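Local coordinates for peptide chain release factor subunit 1 (Methanosarcina mazei, PDB 3IR9), which probably directs translation termination at all three stop codons, partnered by a GTP-binding subunit, and is represented here by its C-terminal domain, at residues P101-C106 against L113-V118; T79-C84 against P107-S112; Q53-L58 against V122-E127. One frame throughout, in Å; residues are numbered along the deposited sequence.

Contact 1 of 3, residues P101-C106 against L113-V118; sequences PAAGNC and LEVTDV. With ZN (zinc ion), chain C.
L113 lies against the end of the 101-106 loop, and its branched tip straddles the peptide that joins N105 to C106. CD1 comes to 3.1 Å from N105 O, a close approach, while CD2 rests 3.9 Å from C106 CB. With L113 CG anti to the carbonyl carbon (chi1 -57°), CG lies beside the backbone N and packs 3.5 Å from N105 O. C106 SG, anti to the backbone N, binds the zinc ion at 2.3 Å; the leucine therefore packs on the flank of a metal ligand.

What sets this pair in place is mostly backbone. L113 N donates to G104 O over 2.8 Å. One residue further out, A103 presses its methyl group on the strand backbone, CB lying 3.3 Å from E114 CA, and also meets the side chains of L113 and V115. A water links A103 O and L113 O, donating to both. The loop then runs alongside the strand in a roughly opposite direction without becoming a regular strand itself. V115 turns CG2 toward the carbonyl oxygens of P101 and A102, and at the far end P101 CG and V118 CG2 meet tip to tip, 4.0 Å apart.

On strand 75-81, the neighbour of strand 113-120 in the sheet, K80 shares backbone hydrogen bonds with E114 and V77 receives V115, while Y86 adds to the cover of L113. A loop carrying a cysteine pair that returns directly into the edge strand of a three-stranded antiparallel sheet is characteristic of a zinc ribbon, here a small module of the C-terminal domain whose fold the zinc ion probably stabilises.

Contact 2 of 3, residues T79-C84 against P107-S112; sequences TKCSVC and PKCGSS. With ZN (zinc ion), chain C.
C81, the last residue of strand 75-81, meets C109 across the zinc ion. Their SG atoms stand 3.8 Å apart, and each is bound to the metal, C81 SG at 2.4 Å. The C81 thiolate sulphur is anti to the backbone N (chi1 -176°), which carries it off the strand end toward the 107-112 loop, where S111 CB also packs against it.

S82 turns out of the strand direction and closes the second link between the segments. Its OG donates to S112 O at 2.6 Å, in the carbonyl plane, in a short bond that ties the first knuckle to the chain just ahead of strand 113-120. V83 follows, facing the 107-112 loop. Its CG2 approaches C109 SG to 3.3 Å and S111 OG equally closely, both short contacts, so the packing here is crowded; its N makes a weak hydrogen bond back to C81 SG.

C84 completes the first pair of ligands. Its SG lies 2.6 Å from the zinc ion, a longer bond than those of the other cysteines, and the sulphur touches CB of K108, whose chain bends and leads away. On the facing loop, S111 N makes a weak hydrogen bond to C109 SG. C106 supplies the fourth thiolate.

Four cysteines from two Cys-x-x-Cys knuckles give the site an all-sulphur shell, as in structural rather than catalytic zinc sites. The formal negative charge of such a cluster is probably eased by N-H groups pointing at sulphur, of which V83 N and S111 N, though weakly bonded, are two.

Contact 3 of 3, residues Q53-L58 against V122-E127; sequences QVRANL and VDEFSE
R55 and F125 cross at about a right angle, with the guanidinium and the phenyl ring turned 89° against each other. The ring presents its rim, not its face: F125 CZ sits 3.4 Å above one face of the guanidinium, and R55 NH1 lies in the plane of the ring, 3.2 Å from CE1. The charged group is thus met edge-on by the aromatic side chain and does not stack over its pi face.

At its own edge the same guanidinium grips E124. R55 NE donates to E124 OE2 at 2.7 Å and NH1 to E124 OE1 at 3.2 Å, a side-on, two-pronged salt bridge with both oxygens used on their syn sides. The two flat groups are not quite coplanar. The arginine chain, extended through chi1 and chi2, bends at chi3 (-76°), which turns NE toward the carboxylate. NH1 has a further charged partner in E51, so the cation would be shared between two acids.

Away from the charges, F125 also meets aliphatic groups. L58 crosses it at about a right angle, CD1 lying 4.0 Å from CD2 of the ring, while V54 CG1 approaches CE2 obliquely. F125 and V54 both pack on I156 and L66, and so join the helices to the sheet beneath.

The segments run in the same general direction, their axes 10.5 Å apart at the closest and inclined by 32°. Two helices packed through F125 of one of them, over central strands 63-69 and 156-160, with a salt bridge beside the ring, form part of the helical layer of the alpha/beta core of eRF1 domain 3.

In the fold
Contacts 1 and 2 share one zinc site: their centres are about 9 Å apart, C106 comes from the first and C81, C84 and C109 from the second. They also touch directly, through a probable hydrogen bond of 3.1 Å between K80 N and E114 O, which pairs strands 75-81 and 113-120, and perhaps through another between C106 N and S111 O, doubtful in its detail because 2.5 Å is unusually short. Contact 3 lies in the core, its centre about 22 Å from that of contact 1 and 27 Å from that of contact 2. Contacts 1 and 2 both lie within the loop that contact 3 closes; strand 113-120 is followed directly by helix 121-131.

Contact 1 of 3, residues P101-C106 against L113-V118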
loop_
_atom_site.group_PDB
_atom_site.type_symbol
_atom_site.label_atom_id
_atom_site.label_comp_id
_atom_site.label_asym_id
_atom_site.label_seq_id
_atom_site.Cartn_x
_atom_site.Cartn_y
_atom_site.Cartn_z
ATOM N N PRO A 101 -2.300 -26.895 -5.224
ATOM C CA PRO A 101 -2.428 -27.687 -6.453
ATOM C C PRO A 101 -2.322 -29.184 -6.169
ATOM O O PRO A 101 -1.617 -29.582 -5.241
ATOM C CB PRO A 101 -1.226 -27.237 -7.292
ATOM C CG PRO A 101 -0.599 -26.082 -6.550
ATOM C CD PRO A 101 -0.980 -26.254 -5.121
ATOM N N ALA A 102 -3.004 -30.001 -6.967
ATOM C CA ALA A 102 -3.061 -31.440 -6.713
ATOM C C ALA A 102 -2.220 -32.273 -7.675
ATOM O O ALA A 102 -1.810 -31.803 -8.740
ATOM C CB ALA A 102 -4.504 -31.926 -6.730
ATOM N N ALA A 103 -1.983 -33.521 -7.281
ATOM C CA ALA A 103 -1.256 -34.475 -8.103
ATOM C C ALA A 103 -2.043 -35.780 -8.225
ATOM O O ALA A 103 -2.145 -36.540 -7.264
ATOM C CB ALA A 103 0.117 -34.737 -7.510
ATOM N N GLY A 104 -2.585 -36.033 -9.415
ATOM C CA GLY A 104 -3.303 -37.261 -9.696
ATOM C C GLY A 104 -2.382 -38.429 -10.012
ATOM O O GLY A 104 -1.437 -38.688 -9.264
ATOM N N ASN A 105 -2.662 -39.130 -11.114
ATOM C CA ASN A 105 -1.897 -40.317 -11.527
ATOM C C ASN A 105 -1.015 -40.109 -12.762
ATOM O O ASN A 105 -1.217 -39.174 -13.544
ATOM C CB ASN A 105 -2.830 -41.501 -11.794
ATOM C CG ASN A 105 -3.431 -42.074 -10.531
ATOM O OD1 ASN A 105 -2.826 -42.028 -9.458
ATOM N ND2 ASN A 105 -4.628 -42.635 -10.656
ATOM N N CYS A 106 -0.055 -41.014 -12.942
ATOM C CA CYS A 106 0.893 -40.938 -14.053
ATOM C C CYS A 106 0.292 -41.460 -15.354
ATOM O O CYS A 106 -0.087 -42.623 -15.443
ATOM C CB CYS A 106 2.171 -41.718 -13.715
ATOM S SG CYS A 106 3.577 -41.389 -14.818
ATOM N N LEU A 113 1.310 -39.258 -9.069
ATOM C CA LEU A 113 2.155 -38.087 -9.206
ATOM C C LEU A 113 2.171 -37.337 -7.876
ATOM O O LEU A 113 1.351 -37.597 -6.991
ATOM C CB LEU A 113 1.628 -37.178 -10.321
ATOM C CG LEU A 113 1.495 -37.820 -11.702
ATOM C CD1 LEU A 113 0.725 -36.909 -12.640
ATOM C CD2 LEU A 113 2.861 -38.154 -12.281
ATOM N N GLU A 114 3.109 -36.408 -7.734
ATOM C CA GLU A 114 3.202 -35.597 -6.530
ATOM C C GLU A 114 3.820 -34.251 -6.891
ATOM O O GLU A 114 4.790 -34.199 -7.643
ATOM C CB GLU A 114 4.060 -36.310 -5.482
ATOM C CG GLU A 114 3.641 -37.749 -5.183
ATOM C CD GLU A 114 4.755 -38.552 -4.535
ATOM O OE1 GLU A 114 5.701 -37.932 -3.999
ATOM O OE2 GLU A 114 4.691 -39.801 -4.564
ATOM N N VAL A 115 3.263 -33.162 -6.370
ATOM C CA VAL A 115 3.812 -31.841 -6.661
ATOM C C VAL A 115 5.109 -31.655 -5.885
ATOM O O VAL A 115 5.144 -31.842 -4.667
ATOM C CB VAL A 115 2.826 -30.718 -6.316
ATOM C CG1 VAL A 115 3.355 -29.391 -6.804
ATOM C CG2 VAL A 115 1.485 -30.993 -6.948
ATOM N N THR A 116 6.175 -31.300 -6.598
ATOM C CA THR A 116 7.502 -31.219 -5.990
ATOM C C THR A 116 7.927 -29.789 -5.632
ATOM O O THR A 116 8.801 -29.586 -4.786
ATOM C CB THR A 116 8.577 -31.912 -6.854
ATOM O OG1 THR A 116 8.532 -31.401 -8.190
ATOM C CG2 THR A 116 8.349 -33.422 -6.877
ATOM N N ASP A 117 7.306 -28.802 -6.272
ATOM C CA ASP A 117 7.553 -27.404 -5.931
ATOM C C ASP A 117 6.499 -26.499 -6.545
ATOM O O ASP A 117 6.020 -26.741 -7.654
ATOM C CB ASP A 117 8.950 -26.952 -6.382
ATOM C CG ASP A 117 9.133 -25.440 -6.300
ATOM O OD1 ASP A 117 9.068 -24.889 -5.179
ATOM O OD2 ASP A 117 9.341 -24.803 -7.357
ATOM N N VAL A 118 6.126 -25.468 -5.796
ATOM C CA VAL A 118 5.333 -24.378 -6.330
ATOM C C VAL A 118 6.125 -23.090 -6.133
ATOM O O VAL A 118 6.701 -22.854 -5.066
ATOM C CB VAL A 118 3.959 -24.276 -5.659
ATOM C CG1 VAL A 118 3.104 -23.247 -6.376
ATOM C CG2 VAL A 118 3.271 -25.639 -5.661
HETATM ZN ZN ZN C . 5.007 -43.013 -13.933
HETATM O O HOH W 1 -0.512 -37.632 -5.334
#

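Contact 2 of 3, residues T79-C84 against P107-S112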
loop_
_atom_site.group_PDB
_atom_site.type_symbol
_atom_site.label_atom_id
_atom_site.label_comp_id
_atom_site.label_asym_id
_atom_site.label_seq_id
_atom_site.Cartn_x
_atom_site.Cartn_y
_atom_site.Cartn_z
ATOM N N THR A 79 5.393 -30.974 -11.209
ATOM C CA THR A 79 4.950 -32.260 -10.700
ATOM C C THR A 79 5.858 -33.364 -11.260
ATOM O O THR A 79 6.397 -33.238 -12.361
ATOM C CB THR A 79 3.458 -32.521 -11.044
ATOM O OG1 THR A 79 3.327 -32.872 -12.426
ATOM C CG2 THR A 79 2.615 -31.278 -10.769
ATOM N N LYS A 80 6.047 -34.433 -10.496
ATOM C CA LYS A 80 6.900 -35.531 -10.935
ATOM C C LYS A 80 6.372 -36.895 -10.476
ATOM O O LYS A 80 5.841 -37.035 -9.374
ATOM C CB LYS A 80 8.335 -35.324 -10.443
ATOM C CG LYS A 80 8.936 -33.982 -10.824
ATOM C CD LYS A 80 10.341 -33.862 -10.274
ATOM C CE LYS A 80 10.821 -32.428 -10.307
ATOM N NZ LYS A 80 12.063 -32.259 -9.505
ATOM N N CYS A 81 6.520 -37.901 -11.330
ATOM C CA CYS A 81 6.031 -39.231 -11.008
ATOM C C CYS A 81 6.919 -39.903 -9.970
ATOM O O CYS A 81 8.146 -39.801 -10.009
ATOM C CB CYS A 81 5.919 -40.098 -12.261
ATOM S SG CYS A 81 5.209 -41.709 -11.929
ATOM N N SER A 82 6.274 -40.601 -9.048
ATOM C CA SER A 82 6.953 -41.198 -7.908
ATOM C C SER A 82 7.756 -42.454 -8.252
ATOM O O SER A 82 8.489 -42.970 -7.409
ATOM C CB SER A 82 5.933 -41.507 -6.813
ATOM O OG SER A 82 4.780 -42.128 -7.352
ATOM N N VAL A 83 7.618 -42.952 -9.480
ATOM C CA VAL A 83 8.377 -44.131 -9.898
ATOM C C VAL A 83 9.129 -43.940 -11.222
ATOM O O VAL A 83 10.350 -44.093 -11.275
ATOM C CB VAL A 83 7.505 -45.416 -9.936
ATOM C CG1 VAL A 83 6.576 -45.464 -8.735
ATOM C CG2 VAL A 83 6.708 -45.506 -11.222
ATOM N N CYS A 84 8.409 -43.603 -12.285
ATOM C CA CYS A 84 9.051 -43.445 -13.582
ATOM C C CYS A 84 9.519 -42.000 -13.766
ATOM O O CYS A 84 9.370 -41.164 -12.869
ATOM C CB CYS A 84 8.147 -43.940 -14.731
ATOM S SG CYS A 84 7.064 -42.737 -15.545
ATOM N N PRO A 107 0.216 -40.600 -16.376
ATOM C CA PRO A 107 -0.362 -41.009 -17.656
ATOM C C PRO A 107 0.588 -41.961 -18.374
ATOM O O PRO A 107 0.273 -42.455 -19.453
ATOM C CB PRO A 107 -0.499 -39.683 -18.414
ATOM C CG PRO A 107 -0.360 -38.611 -17.355
ATOM C CD PRO A 107 0.599 -39.182 -16.377
ATOM N N LYS A 108 1.736 -42.225 -17.756
ATOM C CA LYS A 108 2.733 -43.125 -18.324
ATOM C C LYS A 108 2.717 -44.510 -17.674
ATOM O O LYS A 108 2.673 -45.521 -18.371
ATOM C CB LYS A 108 4.131 -42.513 -18.215
ATOM C CG LYS A 108 4.401 -41.442 -19.245
ATOM C CD LYS A 108 4.441 -42.051 -20.636
ATOM C CE LYS A 108 4.380 -40.984 -21.718
ATOM N NZ LYS A 108 4.064 -41.588 -23.042
ATOM N N CYS A 109 2.750 -44.552 -16.344
ATOM C CA CYS A 109 2.839 -45.823 -15.621
ATOM C C CYS A 109 1.703 -46.011 -14.621
ATOM O O CYS A 109 1.600 -47.050 -13.959
ATOM C CB CYS A 109 4.175 -45.926 -14.893
ATOM S SG CYS A 109 4.200 -45.081 -13.309
ATOM N N GLY A 110 0.855 -44.999 -14.505
ATOM C CA GLY A 110 -0.298 -45.082 -13.632
ATOM C C GLY A 110 -0.015 -44.907 -12.152
ATOM O O GLY A 110 -0.917 -45.070 -11.335
ATOM N N SER A 111 1.223 -44.577 -11.797
ATOM C CA SER A 111 1.570 -44.322 -10.401
ATOM C C SER A 111 1.126 -42.927 -9.974
ATOM O O SER A 111 0.854 -42.070 -10.817
ATOM C CB SER A 111 3.075 -44.464 -10.184
ATOM O OG SER A 111 3.494 -45.789 -10.429
ATOM N N SER A 112 1.060 -42.699 -8.664
ATOM C CA SER A 112 0.659 -41.396 -8.142
ATOM C C SER A 112 1.724 -40.341 -8.422
ATOM O O SER A 112 2.895 -40.513 -8.080
ATOM C CB SER A 112 0.370 -41.469 -6.637
ATOM O OG SER A 112 -0.210 -40.265 -6.159
HETATM ZN ZN ZN C . 5.007 -43.013 -13.933
#

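Contact 3 of 3, residues Q53-L58 against V122-E127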
loop_
_atom_site.group_PDB
_atom_site.type_symbol
_atom_site.label_atom_id
_atom_site.label_comp_id
_atom_site.label_asym_id
_atom_site.label_seq_id
_atom_site.Cartn_x
_atom_site.Cartn_y
_atom_site.Cartn_z
ATOM N N GLN A 53 6.520 -17.498 -24.328
ATOM C CA GLN A 53 7.521 -16.935 -25.239
ATOM C C GLN A 53 8.725 -16.336 -24.514
ATOM O O GLN A 53 9.866 -16.500 -24.941
ATOM C CB GLN A 53 6.895 -15.881 -26.158
ATOM C CG GLN A 53 7.752 -15.539 -27.381
ATOM C CD GLN A 53 7.344 -14.229 -28.033
ATOM O OE1 GLN A 53 6.709 -13.386 -27.403
ATOM N NE2 GLN A 53 7.713 -14.051 -29.296
ATOM N N VAL A 54 8.471 -15.626 -23.424
ATOM C CA VAL A 54 9.556 -15.041 -22.662
ATOM C C VAL A 54 10.330 -16.102 -21.869
ATOM O O VAL A 54 11.542 -15.982 -21.691
ATOM C CB VAL A 54 9.051 -13.907 -21.760
ATOM C CG1 VAL A 54 10.083 -13.567 -20.692
ATOM C CG2 VAL A 54 8.728 -12.686 -22.605
ATOM N N ARG A 55 9.645 -17.155 -21.426
ATOM C CA ARG A 55 10.312 -18.217 -20.662
ATOM C C ARG A 55 11.446 -18.862 -21.448
ATOM O O ARG A 55 12.555 -19.007 -20.939
ATOM C CB ARG A 55 9.333 -19.305 -20.186
ATOM C CG ARG A 55 10.019 -20.389 -19.357
ATOM C CD ARG A 55 9.060 -21.423 -18.781
ATOM N NE ARG A 55 8.304 -20.928 -17.633
ATOM C CZ ARG A 55 7.031 -20.545 -17.690
ATOM N NH1 ARG A 55 6.410 -20.113 -16.602
ATOM N NH2 ARG A 55 6.373 -20.595 -18.839
ATOM N N ALA A 56 11.157 -19.238 -22.691
ATOM C CA ALA A 56 12.111 -19.948 -23.541
ATOM C C ALA A 56 13.364 -19.132 -23.870
ATOM O O ALA A 56 14.437 -19.685 -24.124
ATOM C CB ALA A 56 11.427 -20.416 -24.822
ATOM N N ASN A 57 13.223 -17.814 -23.875
ATOM C CA ASN A 57 14.354 -16.953 -24.165
ATOM C C ASN A 57 15.278 -16.859 -22.962
ATOM O O ASN A 57 16.501 -16.858 -23.106
ATOM C CB ASN A 57 13.876 -15.577 -24.617
ATOM C CG ASN A 57 13.348 -15.588 -26.041
ATOM O OD1 ASN A 57 12.146 -15.465 -26.273
ATOM N ND2 ASN A 57 14.249 -15.757 -27.002
ATOM N N LEU A 58 14.685 -16.813 -21.774
ATOM C CA LEU A 58 15.457 -16.784 -20.534
ATOM C C LEU A 58 16.291 -18.045 -20.376
ATOM O O LEU A 58 17.391 -18.013 -19.817
ATOM C CB LEU A 58 14.525 -16.631 -19.334
ATOM C CG LEU A 58 13.963 -15.228 -19.126
ATOM C CD1 LEU A 58 12.735 -15.268 -18.235
ATOM C CD2 LEU A 58 15.026 -14.314 -18.546
ATOM N N VAL A 122 6.726 -14.703 -11.024
ATOM C CA VAL A 122 7.702 -13.620 -10.878
ATOM C C VAL A 122 9.015 -14.084 -10.237
ATOM O O VAL A 122 10.078 -13.536 -10.525
ATOM C CB VAL A 122 7.114 -12.403 -10.122
ATOM C CG1 VAL A 122 6.009 -12.835 -9.181
ATOM C CG2 VAL A 122 8.198 -11.651 -9.381
ATOM N N ASP A 123 8.939 -15.102 -9.384
ATOM C CA ASP A 123 10.136 -15.721 -8.824
ATOM C C ASP A 123 10.964 -16.366 -9.932
ATOM O O ASP A 123 12.075 -15.924 -10.228
ATOM C CB ASP A 123 9.764 -16.797 -7.800
ATOM C CG ASP A 123 9.662 -16.263 -6.384
ATOM O OD1 ASP A 123 9.358 -15.062 -6.203
ATOM O OD2 ASP A 123 9.879 -17.062 -5.447
ATOM N N GLU A 124 10.406 -17.414 -10.534
ATOM C CA GLU A 124 11.094 -18.208 -11.551
ATOM C C GLU A 124 11.786 -17.346 -12.599
ATOM O O GLU A 124 12.912 -17.633 -13.007
ATOM C CB GLU A 124 10.111 -19.159 -12.241
ATOM C CG GLU A 124 10.693 -19.872 -13.459
ATOM C CD GLU A 124 9.619 -20.372 -14.417
ATOM O OE1 GLU A 124 8.422 -20.176 -14.125
ATOM O OE2 GLU A 124 9.967 -20.957 -15.466
ATOM N N PHE A 125 11.103 -16.291 -13.030
ATOM C CA PHE A 125 11.584 -15.457 -14.125
ATOM C C PHE A 125 12.721 -14.540 -13.689
ATOM O O PHE A 125 13.565 -14.160 -14.499
ATOM C CB PHE A 125 10.423 -14.670 -14.748
ATOM C CG PHE A 125 9.510 -15.515 -15.613
ATOM C CD1 PHE A 125 9.190 -16.816 -15.250
ATOM C CD2 PHE A 125 8.965 -15.005 -16.782
ATOM C CE1 PHE A 125 8.352 -17.588 -16.040
ATOM C CE2 PHE A 125 8.124 -15.775 -17.573
ATOM C CZ PHE A 125 7.820 -17.066 -17.200
ATOM N N SER A 126 12.748 -14.207 -12.403
ATOM C CA SER A 126 13.826 -13.408 -11.835
ATOM C C SER A 126 15.062 -14.267 -11.569
ATOM O O SER A 126 16.196 -13.805 -11.713
ATOM C CB SER A 126 13.356 -12.740 -10.548
ATOM O OG SER A 126 12.218 -11.941 -10.803
ATOM N N GLU A 127 14.827 -15.519 -11.183
ATOM C CA GLU A 127 15.895 -16.500 -11.011
ATOM C C GLU A 127 16.637 -16.706 -12.333
ATOM O O GLU A 127 17.866 -16.709 -12.373
ATOM C CB GLU A 127 15.320 -17.836 -10.522
ATOM C CG GLU A 127 14.474 -17.751 -9.246
ATOM C CD GLU A 127 13.699 -19.037 -8.962
ATOM O OE1 GLU A 127 13.225 -19.215 -7.817
ATOM O OE2 GLU A 127 13.562 -19.871 -9.885
#